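Local coordinates for protein aminopentol aminotransferase (Sphingopyxis macrogoltabida, PDB 6HBS) that catalyses the pyridoxal-phosphate-dependent deamination of aminopentol, the hydrolysed form of the mycotoxin fumonisin B1, to its 2-keto product, with pyruvate as the preferred amino acceptor, at residues V127-H132 with D188-F193; E34-F39 with I47-E52; E326-R331 with E391-T396. All blocks are in the same frame, centred on the assembly; numbering follows the deposited sequence.

In the fold
Contacts 1 and 2 are buried and border the second subunit; contact 3 is partly buried and touches no other chain. No helix or strand is shared. Contact 1 sets helix 118-133 on a sheet strand mainly through alanine methyl groups, set against each other and against backbone atoms, without a hydrogen bond. Contact 2, about 43 Å away between centres, joins the loop leading into strand 39-43 to strand 46-49 and the turn that follows, by one backbone hydrogen bond and aromatic packing. Contact 3, about 24 Å from contact 2 between centres, links two helices through a side-chain amide. Methyl packing in the core gives way to polar chemistry at the partly exposed helix pair.

Contact 1. Residues V127-H132 with D188-F193; sequences VLARAH and DIAAVF
Ala129 and Ala191 meet methyl to methyl, CB of Ala129 lying 3.6 Å from CB of Ala191, and this pair marks the tight part of the contact. The same Ala129 CB also sits 3.6 Å from the carbonyl O of Ala190, so one methyl is lodged against two consecutive residues of the strand. Ala190 packs differently: its CB lies on the helix backbone, 3.9 Å from Ala129 O and 4.0 Å from Arg130 N. With three alanines at the interface, the axes of 127-132 and 189-193 come to 6.9 Å at an angle of 148°, roughly antiparallel. Ala190 and Ala191 can both turn toward the helix although they are consecutive, because Ala190 has a helix-like psi of -40°, a local break in the strand's alternation.

The packing is looser at Arg130, whose CG stands 4.1 Å from Ala190 CB. Its chain runs extended from CG to NE, and the guanidinium finds its partners elsewhere: NE bonds to Lys136 O, and NH2 makes a weak bond to His166 O. No hydrogen bond crosses the contact, and the buried area is a modest 137 Å².

Residues 189-193 belong to a strand inside the seven-stranded mixed sheet of the large, PLP-binding domain of this class-III aminotransferase, between strands 137-141 and 226-230. Helix 118-133 covers one side of it, and Ala129 also touches Leu226. Farther round the helix, Val127 and Ala131 pack on Ala157 of the second subunit.

Contact 2. Residues E34-F39 with I47-E52; sequences EFPQFF and IWDADE
Phe39 and Asp49 face each other as an antiparallel non-hydrogen-bonded pair in the beta hairpin of strands 39-43 and 46-49, their CA atoms 3.9 Å apart and their side chains diverging. The backbone link comes one residue farther on: Ala50 N donates to Phe38 O at 3.1 Å. This bond is bent, with an angle of 135° at the hydrogen, and the donor is tilted 26° from the carbonyl plane.

The apolar contact is carried by the Phe39 ring. With chi1 near -63°, CG sits beside the backbone N and the ring lies along the start of the other strand, where its CE2 meets Ile47 CD1 at 3.4 Å, an oblique approach. Trp48 O lies at the ring's edge, near its plane, 3.6 Å from Phe39 CD2, and Asp49 CA is 3.7 Å from Phe39 CD2. With the ring cut back to a methyl, as in an alanine here, Ile47 CD1 would probably lose the surface it packs on, and a gap would be likely to open where CD2 and CE2 lie beside the strand. Pro36 makes a van der Waals contact, its CB 3.7 Å from Asp49 CB, the two side chains crossing at about a right angle.

Polar side-chain bonds centre on Asp49. Its OD2 bonds to Tyr55 OH, while OD1 accepts from Gln53 N and weakly from Asp51 N, 3.0 Å away, which ties the carboxylate to the backbone of the type I turn from Asp49 to Glu52.

Strand 46-49 is flanked by 39-43 and 54-57 in a four-stranded sheet. Helix 5-17 lies against Phe38 and Ala50, Phe35 reaches helix 356-367, and Phe39 and Ile47 pack on Gly90 and Thr89 of the second subunit.

Contact 3. Residues E326-R331 with E391-T396; sequences EAQSQR and ETLEAT
Gln328 spans the gap between two helices and presents both ends of its amide to residues 393-396. CG stands beside the backbone N (chi1 -74°) and the chain is extended beyond it, which carries the amide across from a backbone whose nearest CA pair, Gln328 and Thr396, is still 8.2 Å apart. NE2 donates to Leu393 O at 2.7 Å with a fairly straight angle of 155° at the hydrogen. The donor sits above the carbonyl plane, 38° out of it.

The other end of the amide, OE1, lies 2.8 Å from Thr396 OG1, the two side chains crossing at about a right angle. Thr396 OG1 is also 3.1 Å from Leu393 O, one turn back in its own helix. With both amide ends close to polar atoms of one helical turn, rotation of the group is probably restricted. Leu393 also packs beside the amide nitrogen, its CB 3.7 Å and CD2 3.9 Å from Gln328 NE2.

The contact is a polar bridge between helices 310-332 and 386-405, away from the cofactor: a glutamine amide of the former reaches a main-chain carbonyl and a threonine hydroxyl of the latter. Beside it, Leu321 and Leu325 pack against Leu393, Leu325 also touches Thr396, and Gln328 reaches Asp397 and Phe400. A salt bridge from Arg331 to Asp397 ties the same helices, while Thr392 and Ala395 rest on Val370 of strand 370-371.

Contact 1. Residues V127-H132 with D188-F193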
loop_
_atom_site.group_PDB
_atom_site.type_symbol
_atom_site.label_atom_id
_atom_site.label_comp_id
_atom_site.label_asym_id
_atom_site.label_seq_id
_atom_site.Cartn_x
_atom_site.Cartn_y
_atom_site.Cartn_z
ATOM N N VAL A 127 -12.929 5.376 8.428
ATOM C CA VAL A 127 -12.517 6.399 9.373
ATOM C C VAL A 127 -13.189 7.744 9.042
ATOM O O VAL A 127 -13.729 8.403 9.949
ATOM C CB VAL A 127 -10.985 6.491 9.452
ATOM C CG1 VAL A 127 -10.537 7.665 10.311
ATOM C CG2 VAL A 127 -10.389 5.205 9.975
ATOM N N LEU A 128 -13.191 8.143 7.765
ATOM C CA LEU A 128 -13.881 9.345 7.306
ATOM C C LEU A 128 -15.340 9.336 7.792
ATOM O O LEU A 128 -15.808 10.339 8.314
ATOM C CB LEU A 128 -13.819 9.437 5.783
ATOM C CG LEU A 128 -14.144 10.784 5.145
ATOM C CD1 LEU A 128 -13.558 10.841 3.731
ATOM C CD2 LEU A 128 -15.639 11.045 5.042
ATOM N N ALA A 129 -16.055 8.226 7.567
ATOM C CA ALA A 129 -17.489 8.163 7.875
ATOM C C ALA A 129 -17.740 8.356 9.380
ATOM O O ALA A 129 -18.691 9.060 9.745
ATOM C CB ALA A 129 -18.090 6.884 7.359
ATOM N N ARG A 130 -16.887 7.777 10.230
ATOM C CA ARG A 130 -16.976 7.932 11.656
ATOM C C ARG A 130 -16.699 9.393 12.040
ATOM O O ARG A 130 -17.445 9.951 12.843
ATOM C CB ARG A 130 -16.031 6.954 12.353
ATOM C CG ARG A 130 -16.464 5.505 12.238
ATOM C CD ARG A 130 -15.480 4.515 12.836
ATOM N NE ARG A 130 -16.169 3.238 12.994
ATOM C CZ ARG A 130 -15.569 2.066 13.110
ATOM N NH1 ARG A 130 -14.241 1.993 13.056
ATOM N NH2 ARG A 130 -16.306 0.976 13.287
ATOM N N ALA A 131 -15.649 10.017 11.463
ATOM C CA ALA A 131 -15.379 11.452 11.676
ATOM C C ALA A 131 -16.559 12.335 11.257
ATOM O O ALA A 131 -16.865 13.319 11.947
ATOM C CB ALA A 131 -14.133 11.898 10.952
ATOM N N HIS A 132 -17.166 12.016 10.116
ATOM C CA HIS A 132 -18.200 12.814 9.501
ATOM C C HIS A 132 -19.452 12.793 10.376
ATOM O O HIS A 132 -20.084 13.825 10.565
ATOM C CB HIS A 132 -18.542 12.296 8.109
ATOM C CG HIS A 132 -19.674 13.004 7.442
ATOM N ND1 HIS A 132 -19.508 14.176 6.751
ATOM C CD2 HIS A 132 -20.988 12.699 7.343
ATOM C CE1 HIS A 132 -20.675 14.563 6.256
ATOM N NE2 HIS A 132 -21.606 13.674 6.617
ATOM N N ASP A 188 -26.877 5.212 15.145
ATOM C CA ASP A 188 -25.423 5.075 15.284
ATOM C C ASP A 188 -24.769 4.604 13.981
ATOM O O ASP A 188 -23.668 4.065 14.044
ATOM C CB ASP A 188 -25.062 4.118 16.412
ATOM C CG ASP A 188 -23.576 4.104 16.742
ATOM O OD1 ASP A 188 -22.965 5.194 16.812
ATOM O OD2 ASP A 188 -23.039 3.010 16.900
ATOM N N ILE A 189 -25.426 4.768 12.830
ATOM C CA ILE A 189 -24.805 4.254 11.571
ATOM C C ILE A 189 -23.920 5.362 10.974
ATOM O O ILE A 189 -24.375 6.446 10.614
ATOM C CB ILE A 189 -25.820 3.736 10.540
ATOM C CG1 ILE A 189 -26.774 2.694 11.140
ATOM C CG2 ILE A 189 -25.081 3.207 9.306
ATOM C CD1 ILE A 189 -26.086 1.523 11.759
ATOM N N ALA A 190 -22.636 5.041 10.846
ATOM C CA ALA A 190 -21.663 5.961 10.241
ATOM C C ALA A 190 -21.678 5.791 8.720
ATOM O O ALA A 190 -21.610 6.766 7.965
ATOM C CB ALA A 190 -20.302 5.683 10.810
ATOM N N ALA A 191 -21.780 4.533 8.263
ATOM C CA ALA A 191 -21.758 4.229 6.846
ATOM C C ALA A 191 -22.328 2.842 6.540
ATOM O O ALA A 191 -22.318 1.947 7.400
ATOM C CB ALA A 191 -20.343 4.310 6.351
ATOM N N VAL A 192 -22.757 2.696 5.283
ATOM C CA VAL A 192 -23.059 1.433 4.609
ATOM C C VAL A 192 -22.014 1.217 3.502
ATOM O O VAL A 192 -21.877 2.057 2.590
ATOM C CB VAL A 192 -24.453 1.486 3.934
ATOM C CG1 VAL A 192 -24.679 0.279 3.029
ATOM C CG2 VAL A 192 -25.582 1.617 4.941
ATOM N N PHE A 193 -21.312 0.100 3.565
ATOM C CA PHE A 193 -20.438 -0.351 2.494
ATOM C C PHE A 193 -21.208 -1.374 1.662
ATOM O O PHE A 193 -21.812 -2.321 2.237
ATOM C CB PHE A 193 -19.177 -1.031 3.033
ATOM C CG PHE A 193 -18.093 -0.099 3.511
ATOM C CD1 PHE A 193 -18.286 0.724 4.603
ATOM C CD2 PHE A 193 -16.861 -0.059 2.859
ATOM C CE1 PHE A 193 -17.273 1.568 5.046
ATOM C CE2 PHE A 193 -15.858 0.783 3.302
ATOM C CZ PHE A 193 -16.060 1.599 4.388
#

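Contact 2. Residues E34-F39 with I47-E52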
loop_
_atom_site.group_PDB
_atom_site.type_symbol
_atom_site.label_atom_id
_atom_site.label_comp_id
_atom_site.label_asym_id
_atom_site.label_seq_id
_atom_site.Cartn_x
_atom_site.Cartn_y
_atom_site.Cartn_z
ATOM N N GLU A 34 -1.407 -28.571 -10.318
ATOM C CA GLU A 34 -0.950 -28.223 -11.658
ATOM C C GLU A 34 -0.801 -26.708 -11.834
ATOM O O GLU A 34 -0.129 -26.266 -12.757
ATOM C CB GLU A 34 -1.939 -28.746 -12.704
ATOM C CG GLU A 34 -1.995 -30.267 -12.763
ATOM C CD GLU A 34 -3.108 -30.939 -11.984
ATOM O OE1 GLU A 34 -3.596 -30.359 -10.993
ATOM O OE2 GLU A 34 -3.476 -32.054 -12.377
ATOM N N PHE A 35 -1.495 -25.915 -11.015
ATOM C CA PHE A 35 -1.462 -24.456 -11.145
ATOM C C PHE A 35 -0.057 -23.968 -10.800
ATOM O O PHE A 35 0.462 -24.281 -9.731
ATOM C CB PHE A 35 -2.546 -23.789 -10.296
ATOM C CG PHE A 35 -3.890 -23.749 -10.977
ATOM C CD1 PHE A 35 -4.733 -24.852 -10.951
ATOM C CD2 PHE A 35 -4.282 -22.636 -11.698
ATOM C CE1 PHE A 35 -5.958 -24.822 -11.609
ATOM C CE2 PHE A 35 -5.495 -22.606 -12.373
ATOM C CZ PHE A 35 -6.335 -23.706 -12.324
ATOM N N PRO A 36 0.612 -23.233 -11.714
ATOM C CA PRO A 36 1.894 -22.595 -11.401
ATOM C C PRO A 36 1.747 -21.429 -10.400
ATOM O O PRO A 36 0.790 -20.652 -10.475
ATOM C CB PRO A 36 2.362 -22.069 -12.762
ATOM C CG PRO A 36 1.085 -21.807 -13.517
ATOM C CD PRO A 36 0.145 -22.907 -13.066
ATOM N N GLN A 37 2.702 -21.347 -9.471
ATOM C CA GLN A 37 2.779 -20.258 -8.470
ATOM C C GLN A 37 3.550 -19.046 -9.019
ATOM O O GLN A 37 3.107 -17.906 -8.839
ATOM C CB GLN A 37 3.437 -20.754 -7.185
ATOM C CG GLN A 37 3.486 -19.667 -6.107
ATOM C CD GLN A 37 2.134 -19.195 -5.642
ATOM O OE1 GLN A 37 1.611 -19.697 -4.637
ATOM N NE2 GLN A 37 1.557 -18.224 -6.341
ATOM N N PHE A 38 4.680 -19.289 -9.703
ATOM C CA PHE A 38 5.631 -18.284 -10.113
ATOM C C PHE A 38 5.659 -18.116 -11.635
ATOM O O PHE A 38 5.721 -19.098 -12.341
ATOM C CB PHE A 38 7.013 -18.666 -9.586
ATOM C CG PHE A 38 7.090 -18.605 -8.089
ATOM C CD1 PHE A 38 7.077 -17.373 -7.453
ATOM C CD2 PHE A 38 7.080 -19.759 -7.331
ATOM C CE1 PHE A 38 7.124 -17.296 -6.076
ATOM C CE2 PHE A 38 7.111 -19.688 -5.950
ATOM C CZ PHE A 38 7.145 -18.453 -5.327
ATOM N N PHE A 39 5.696 -16.868 -12.100
ATOM C CA PHE A 39 5.647 -16.511 -13.521
ATOM C C PHE A 39 6.925 -15.792 -13.971
ATOM O O PHE A 39 7.743 -15.365 -13.140
ATOM C CB PHE A 39 4.407 -15.675 -13.801
ATOM C CG PHE A 39 3.150 -16.444 -13.526
ATOM C CD1 PHE A 39 2.666 -16.574 -12.229
ATOM C CD2 PHE A 39 2.483 -17.096 -14.557
ATOM C CE1 PHE A 39 1.524 -17.325 -11.985
ATOM C CE2 PHE A 39 1.348 -17.852 -14.305
ATOM C CZ PHE A 39 0.863 -17.952 -13.026
ATOM N N ILE A 47 0.073 -14.695 -19.922
ATOM C CA ILE A 47 1.153 -14.838 -18.949
ATOM C C ILE A 47 1.937 -16.091 -19.313
ATOM O O ILE A 47 1.368 -17.017 -19.894
ATOM C CB ILE A 47 0.620 -14.947 -17.508
ATOM C CG1 ILE A 47 -0.302 -16.160 -17.333
ATOM C CG2 ILE A 47 -0.043 -13.659 -17.104
ATOM C CD1 ILE A 47 -1.104 -16.169 -16.023
ATOM N N TRP A 48 3.212 -16.125 -18.915
ATOM C CA TRP A 48 4.087 -17.283 -19.046
ATOM C C TRP A 48 4.619 -17.653 -17.662
ATOM O O TRP A 48 5.101 -16.760 -16.936
ATOM C CB TRP A 48 5.262 -16.968 -19.974
ATOM C CG TRP A 48 4.948 -16.864 -21.439
ATOM C CD1 TRP A 48 5.236 -17.814 -22.372
ATOM C CD2 TRP A 48 4.371 -15.761 -22.159
ATOM N NE1 TRP A 48 4.858 -17.396 -23.611
ATOM C CE2 TRP A 48 4.321 -16.144 -23.518
ATOM C CE3 TRP A 48 3.857 -14.516 -21.808
ATOM C CZ2 TRP A 48 3.766 -15.341 -24.504
ATOM C CZ3 TRP A 48 3.318 -13.706 -22.783
ATOM C CH2 TRP A 48 3.281 -14.111 -24.123
ATOM N N ASP A 49 4.533 -18.933 -17.312
ATOM C CA ASP A 49 5.015 -19.427 -16.042
ATOM C C ASP A 49 6.543 -19.511 -16.097
ATOM O O ASP A 49 7.158 -19.174 -17.153
ATOM C CB ASP A 49 4.331 -20.740 -15.663
ATOM C CG ASP A 49 4.606 -21.939 -16.564
ATOM O OD1 ASP A 49 5.629 -21.939 -17.312
ATOM O OD2 ASP A 49 3.798 -22.862 -16.486
ATOM N N ALA A 50 7.160 -19.909 -14.967
ATOM C CA ALA A 50 8.638 -19.959 -14.849
ATOM C C ALA A 50 9.244 -20.887 -15.924
ATOM O O ALA A 50 10.390 -20.712 -16.274
ATOM C CB ALA A 50 9.035 -20.436 -13.483
ATOM N N ASP A 51 8.483 -21.895 -16.374
ATOM C CA ASP A 51 8.947 -22.910 -17.355
ATOM C C ASP A 51 8.536 -22.537 -18.778
ATOM O O ASP A 51 8.594 -23.381 -19.665
ATOM C CB ASP A 51 8.461 -24.308 -16.952
ATOM C CG ASP A 51 9.191 -24.846 -15.736
ATOM O OD1 ASP A 51 10.371 -25.217 -15.877
ATOM O OD2 ASP A 51 8.594 -24.854 -14.630
ATOM N N GLU A 52 8.131 -21.277 -18.980
ATOM C CA GLU A 52 7.859 -20.650 -20.267
ATOM C C GLU A 52 6.615 -21.238 -20.958
ATOM O O GLU A 52 6.469 -21.106 -22.175
ATOM C CB GLU A 52 9.079 -20.749 -21.187
ATOM C CG GLU A 52 9.203 -19.555 -22.113
ATOM C CD GLU A 52 9.514 -18.237 -21.424
ATOM O OE1 GLU A 52 9.790 -18.262 -20.221
ATOM O OE2 GLU A 52 9.472 -17.203 -22.086
#

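Contact 3. Residues E326-R331 with E391-T396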
loop_
_atom_site.group_PDB
_atom_site.type_symbol
_atom_site.label_atom_id
_atom_site.label_comp_id
_atom_site.label_asym_id
_atom_site.label_seq_id
_atom_site.Cartn_x
_atom_site.Cartn_y
_atom_site.Cartn_z
ATOM N N GLU A 326 -21.689 -22.163 -22.761
ATOM C CA GLU A 326 -23.054 -22.645 -22.630
ATOM C C GLU A 326 -23.244 -23.791 -23.637
ATOM O O GLU A 326 -23.691 -24.922 -23.269
ATOM C CB GLU A 326 -24.010 -21.469 -22.830
ATOM C CG GLU A 326 -25.468 -21.860 -23.013
ATOM C CD GLU A 326 -26.073 -22.556 -21.813
ATOM O OE1 GLU A 326 -26.902 -23.505 -22.011
ATOM O OE2 GLU A 326 -25.662 -22.208 -20.692
ATOM N N ALA A 327 -22.852 -23.531 -24.887
ATOM C CA ALA A 327 -23.061 -24.523 -25.994
ATOM C C ALA A 327 -22.253 -25.789 -25.682
ATOM O O ALA A 327 -22.773 -26.911 -25.727
ATOM C CB ALA A 327 -22.719 -23.924 -27.341
ATOM N N GLN A 328 -20.997 -25.626 -25.253
ATOM C CA GLN A 328 -20.155 -26.798 -24.962
ATOM C C GLN A 328 -20.688 -27.616 -23.789
ATOM O O GLN A 328 -20.603 -28.834 -23.836
ATOM C CB GLN A 328 -18.721 -26.388 -24.632
ATOM C CG GLN A 328 -17.932 -25.961 -25.845
ATOM C CD GLN A 328 -16.540 -25.496 -25.478
ATOM O OE1 GLN A 328 -16.123 -25.515 -24.313
ATOM N NE2 GLN A 328 -15.796 -25.138 -26.499
ATOM N N SER A 329 -21.206 -26.944 -22.754
ATOM C CA SER A 329 -21.745 -27.601 -21.554
ATOM C C SER A 329 -22.960 -28.475 -21.903
ATOM O O SER A 329 -23.038 -29.593 -21.463
ATOM C CB SER A 329 -22.079 -26.618 -20.458
ATOM O OG SER A 329 -23.259 -25.887 -20.746
ATOM N N GLN A 330 -23.896 -27.949 -22.698
ATOM C CA GLN A 330 -25.040 -28.731 -23.172
ATOM C C GLN A 330 -24.563 -29.966 -23.962
ATOM O O GLN A 330 -25.085 -31.061 -23.756
ATOM C CB GLN A 330 -25.978 -27.834 -23.977
ATOM C CG GLN A 330 -26.889 -26.976 -23.110
ATOM C CD GLN A 330 -28.200 -26.654 -23.791
ATOM O OE1 GLN A 330 -28.948 -27.562 -24.185
ATOM N NE2 GLN A 330 -28.510 -25.360 -23.918
ATOM N N ARG A 331 -23.550 -29.793 -24.823
ATOM C CA ARG A 331 -23.045 -30.817 -25.740
ATOM C C ARG A 331 -22.408 -31.983 -24.969
ATOM O O ARG A 331 -22.486 -33.131 -25.396
ATOM C CB ARG A 331 -22.040 -30.187 -26.715
ATOM C CG ARG A 331 -21.566 -31.122 -27.820
ATOM C CD ARG A 331 -20.607 -30.464 -28.801
ATOM N NE ARG A 331 -19.220 -30.526 -28.347
ATOM C CZ ARG A 331 -18.484 -31.638 -28.292
ATOM N NH1 ARG A 331 -19.014 -32.810 -28.611
ATOM N NH2 ARG A 331 -17.218 -31.577 -27.918
ATOM N N GLU A 391 -9.428 -19.863 -29.352
ATOM C CA GLU A 391 -8.448 -20.815 -28.839
ATOM C C GLU A 391 -8.813 -21.236 -27.407
ATOM O O GLU A 391 -8.559 -22.382 -26.998
ATOM C CB GLU A 391 -7.028 -20.230 -28.902
ATOM C CG GLU A 391 -6.390 -20.361 -30.278
ATOM C CD GLU A 391 -6.443 -21.767 -30.872
ATOM O OE1 GLU A 391 -5.878 -22.698 -30.264
ATOM O OE2 GLU A 391 -7.116 -21.938 -31.907
ATOM N N THR A 392 -9.409 -20.319 -26.637
ATOM C CA THR A 392 -9.840 -20.677 -25.288
ATOM C C THR A 392 -10.834 -21.849 -25.367
ATOM O O THR A 392 -10.760 -22.822 -24.623
ATOM C CB THR A 392 -10.420 -19.443 -24.595
ATOM O OG1 THR A 392 -9.346 -18.507 -24.432
ATOM C CG2 THR A 392 -11.063 -19.789 -23.282
ATOM N N LEU A 393 -11.784 -21.706 -26.284
ATOM C CA LEU A 393 -12.918 -22.614 -26.408
ATOM C C LEU A 393 -12.467 -23.970 -26.951
ATOM O O LEU A 393 -13.054 -24.973 -26.572
ATOM C CB LEU A 393 -14.015 -21.980 -27.267
ATOM C CG LEU A 393 -14.823 -20.875 -26.590
ATOM C CD1 LEU A 393 -15.636 -20.107 -27.627
ATOM C CD2 LEU A 393 -15.735 -21.392 -25.484
ATOM N N GLU A 394 -11.364 -24.028 -27.705
ATOM C CA GLU A 394 -10.767 -25.328 -28.053
ATOM C C GLU A 394 -10.220 -26.011 -26.794
ATOM O O GLU A 394 -10.358 -27.219 -26.621
ATOM C CB GLU A 394 -9.633 -25.194 -29.073
ATOM C CG GLU A 394 -9.974 -24.330 -30.276
ATOM C CD GLU A 394 -10.140 -25.018 -31.624
ATOM O OE1 GLU A 394 -9.830 -24.367 -32.654
ATOM O OE2 GLU A 394 -10.610 -26.181 -31.645
ATOM N N ALA A 395 -9.606 -25.225 -25.897
ATOM C CA ALA A 395 -9.040 -25.758 -24.657
ATOM C C ALA A 395 -10.147 -26.238 -23.720
ATOM O O ALA A 395 -10.028 -27.293 -23.097
ATOM C CB ALA A 395 -8.191 -24.709 -23.985
ATOM N N THR A 396 -11.216 -25.446 -23.631
ATOM C CA THR A 396 -12.304 -25.750 -22.710
ATOM C C THR A 396 -13.059 -26.996 -23.193
ATOM O O THR A 396 -13.551 -27.783 -22.390
ATOM C CB THR A 396 -13.244 -24.562 -22.501
ATOM O OG1 THR A 396 -13.813 -24.114 -23.725
ATOM C CG2 THR A 396 -12.550 -23.411 -21.806
#